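Local coordinates for protein putative NADPH:quinone oxidoreductase (Ralstonia eutropha, PDB 3IUP) that binds NADPH and probably uses it to reduce quinones, at residues Gly162-Met167 / Gln190-Asp195. Sequence-based numbering, arbitrary orientation.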
loop_
_atom_site.group_PDB
_atom_site.type_symbol
_atom_site.label_atom_id
_atom_site.label_comp_id
_atom_site.label_asym_id
_atom_site.label_seq_id
_atom_site.Cartn_x
_atom_site.Cartn_y
_atom_site.Cartn_z
ATOM N N GLY A 162 3.171 1.577 19.449
ATOM C CA GLY A 162 2.290 1.052 18.442
ATOM C C GLY A 162 2.958 0.488 17.214
ATOM O O GLY A 162 2.434 -0.418 16.577
HETATM N N MSE A 163 4.119 1.028 16.875
HETATM C CA MSE A 163 4.936 0.432 15.782
HETATM C C MSE A 163 5.353 -0.976 16.150
HETATM O O MSE A 163 5.248 -1.874 15.335
HETATM C CB MSE A 163 6.171 1.303 15.514
HETATM C CG MSE A 163 5.781 2.578 14.992
HETATM SE SE MSE A 163 7.441 3.643 14.748
HETATM C CE MSE A 163 6.615 5.044 13.943
ATOM N N VAL A 164 5.849 -1.159 17.367
ATOM C CA VAL A 164 6.221 -2.481 17.840
ATOM C C VAL A 164 5.005 -3.422 17.945
ATOM O O VAL A 164 5.045 -4.582 17.491
ATOM C CB VAL A 164 7.002 -2.422 19.138
ATOM C CG1 VAL A 164 7.267 -3.840 19.663
ATOM C CG2 VAL A 164 8.309 -1.634 18.900
ATOM N N GLU A 165 3.912 -2.878 18.448
ATOM C CA GLU A 165 2.647 -3.635 18.498
ATOM C C GLU A 165 2.154 -4.091 17.112
ATOM O O GLU A 165 1.809 -5.249 16.930
ATOM C CB GLU A 165 1.580 -2.823 19.217
ATOM C CG GLU A 165 0.329 -3.670 19.600
ATOM C CD GLU A 165 0.494 -4.336 20.972
ATOM O OE1 GLU A 165 1.583 -4.294 21.563
ATOM O OE2 GLU A 165 -0.499 -4.916 21.449
ATOM N N THR A 166 2.129 -3.184 16.149
ATOM C CA THR A 166 1.793 -3.480 14.792
ATOM C C THR A 166 2.716 -4.508 14.158
ATOM O O THR A 166 2.236 -5.395 13.519
ATOM C CB THR A 166 1.807 -2.198 13.905
ATOM O OG1 THR A 166 0.875 -1.229 14.422
ATOM C CG2 THR A 166 1.396 -2.498 12.493
HETATM N N MSE A 167 4.027 -4.356 14.334
HETATM C CA MSE A 167 4.995 -5.348 13.897
HETATM C C MSE A 167 4.587 -6.771 14.332
HETATM O O MSE A 167 4.495 -7.721 13.513
HETATM C CB MSE A 167 6.345 -4.995 14.515
HETATM C CG MSE A 167 7.476 -5.911 14.180
HETATM SE SE MSE A 167 9.037 -5.571 15.329
HETATM C CE MSE A 167 8.424 -6.556 16.859
ATOM N N GLN A 190 15.212 3.409 21.957
ATOM C CA GLN A 190 15.318 2.972 23.357
ATOM C C GLN A 190 14.409 1.764 23.705
ATOM O O GLN A 190 14.792 0.880 24.468
ATOM C CB GLN A 190 15.077 4.131 24.331
ATOM C CG GLN A 190 16.161 5.267 24.294
ATOM C CD GLN A 190 17.574 4.702 24.415
ATOM O OE1 GLN A 190 17.828 3.897 25.300
ATOM N NE2 GLN A 190 18.459 5.054 23.495
ATOM N N ILE A 191 13.196 1.771 23.169
ATOM C CA ILE A 191 12.274 0.639 23.353
ATOM C C ILE A 191 12.915 -0.629 22.823
ATOM O O ILE A 191 12.944 -1.660 23.475
ATOM C CB ILE A 191 10.918 0.888 22.616
ATOM C CG1 ILE A 191 10.110 1.967 23.288
ATOM C CG2 ILE A 191 10.094 -0.394 22.521
ATOM C CD1 ILE A 191 9.003 2.506 22.362
ATOM N N CYS A 192 13.415 -0.566 21.595
ATOM C CA CYS A 192 13.969 -1.736 20.977
ATOM C C CYS A 192 15.240 -2.239 21.674
ATOM O O CYS A 192 15.453 -3.450 21.780
ATOM C CB CYS A 192 14.218 -1.465 19.501
ATOM S SG CYS A 192 12.695 -1.238 18.524
ATOM N N LEU A 193 16.066 -1.314 22.172
ATOM C CA LEU A 193 17.245 -1.678 22.958
ATOM C C LEU A 193 16.816 -2.379 24.247
ATOM O O LEU A 193 17.333 -3.428 24.574
ATOM C CB LEU A 193 18.141 -0.471 23.247
ATOM C CG LEU A 193 18.968 -0.007 22.040
ATOM C CD1 LEU A 193 19.572 1.402 22.304
ATOM C CD2 LEU A 193 20.041 -1.012 21.657
ATOM N N LYS A 194 15.840 -1.825 24.934
ATOM C CA LYS A 194 15.434 -2.405 26.213
ATOM C C LYS A 194 14.720 -3.731 26.014
ATOM O O LYS A 194 14.914 -4.672 26.818
ATOM C CB LYS A 194 14.529 -1.448 26.954
ATOM C CG LYS A 194 13.974 -1.962 28.288
ATOM C CD LYS A 194 13.313 -0.782 29.030
ATOM C CE LYS A 194 12.738 -1.196 30.381
ATOM N NZ LYS A 194 13.819 -1.342 31.398
ATOM N N ASP A 195 13.896 -3.811 24.971
ATOM C CA ASP A 195 13.105 -5.008 24.730
ATOM C C ASP A 195 13.794 -6.051 23.853
ATOM O O ASP A 195 13.257 -7.134 23.662
ATOM C CB ASP A 195 11.753 -4.631 24.130
ATOM C CG ASP A 195 10.923 -3.720 25.031
ATOM O OD1 ASP A 195 11.416 -3.264 26.099
ATOM O OD2 ASP A 195 9.765 -3.410 24.664
#
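Val-164 meets Ile-191 and Cys-192 in a small, buried, wholly apolar contact between two helices of the Rossmann-type nucleotide-binding domain, 155-169 and 183-195. One valine methyl does the work: CG2 lies 4.2 Å from the methyl CG2 of Ile-191 and 4.4 Å from SG of Cys-192, touching two consecutive residues of the other helix. Because chi1 is 175°, CG1 lies trans to the backbone N and CG2 is the branch facing the second helix. With CA of Val-164 and CA of Cys-192 8.4 Å apart, a short branched side chain is enough to reach across. The contact is slight, burying 83 Å² between the segments. Ile-191 answers with its own beta-branch, methyl to methyl, while the weakly polar sulfur of Cys-192 tolerates an entirely hydrocarbon neighbour.

Thr-166 and Glu-165 place their polar groups away from this interface. The hydroxyl OG1 of Thr-166 turns back on its own helix and bonds O of Gly-162 at 2.8 Å, tilted 31° from the carbonyl plane; the backbone N of Thr-166 reaches the same oxygen from the opposite face, so two bonds grip it. Trp-309 also bonds this hydroxyl.

Salt bridges from Glu-165 to Arg-322 and from Asp-195 to Arg-329 tie both helices to helix 320-332. Leu-188 extends the apolar patch around Val-164, and Ile-197 covers it from the loop after helix 183-195. Met-163 and Met-167, both selenomethionines, pack with Cys-192 onto Leu-175 of strand 175-177, seating the two helices against the parallel sheet.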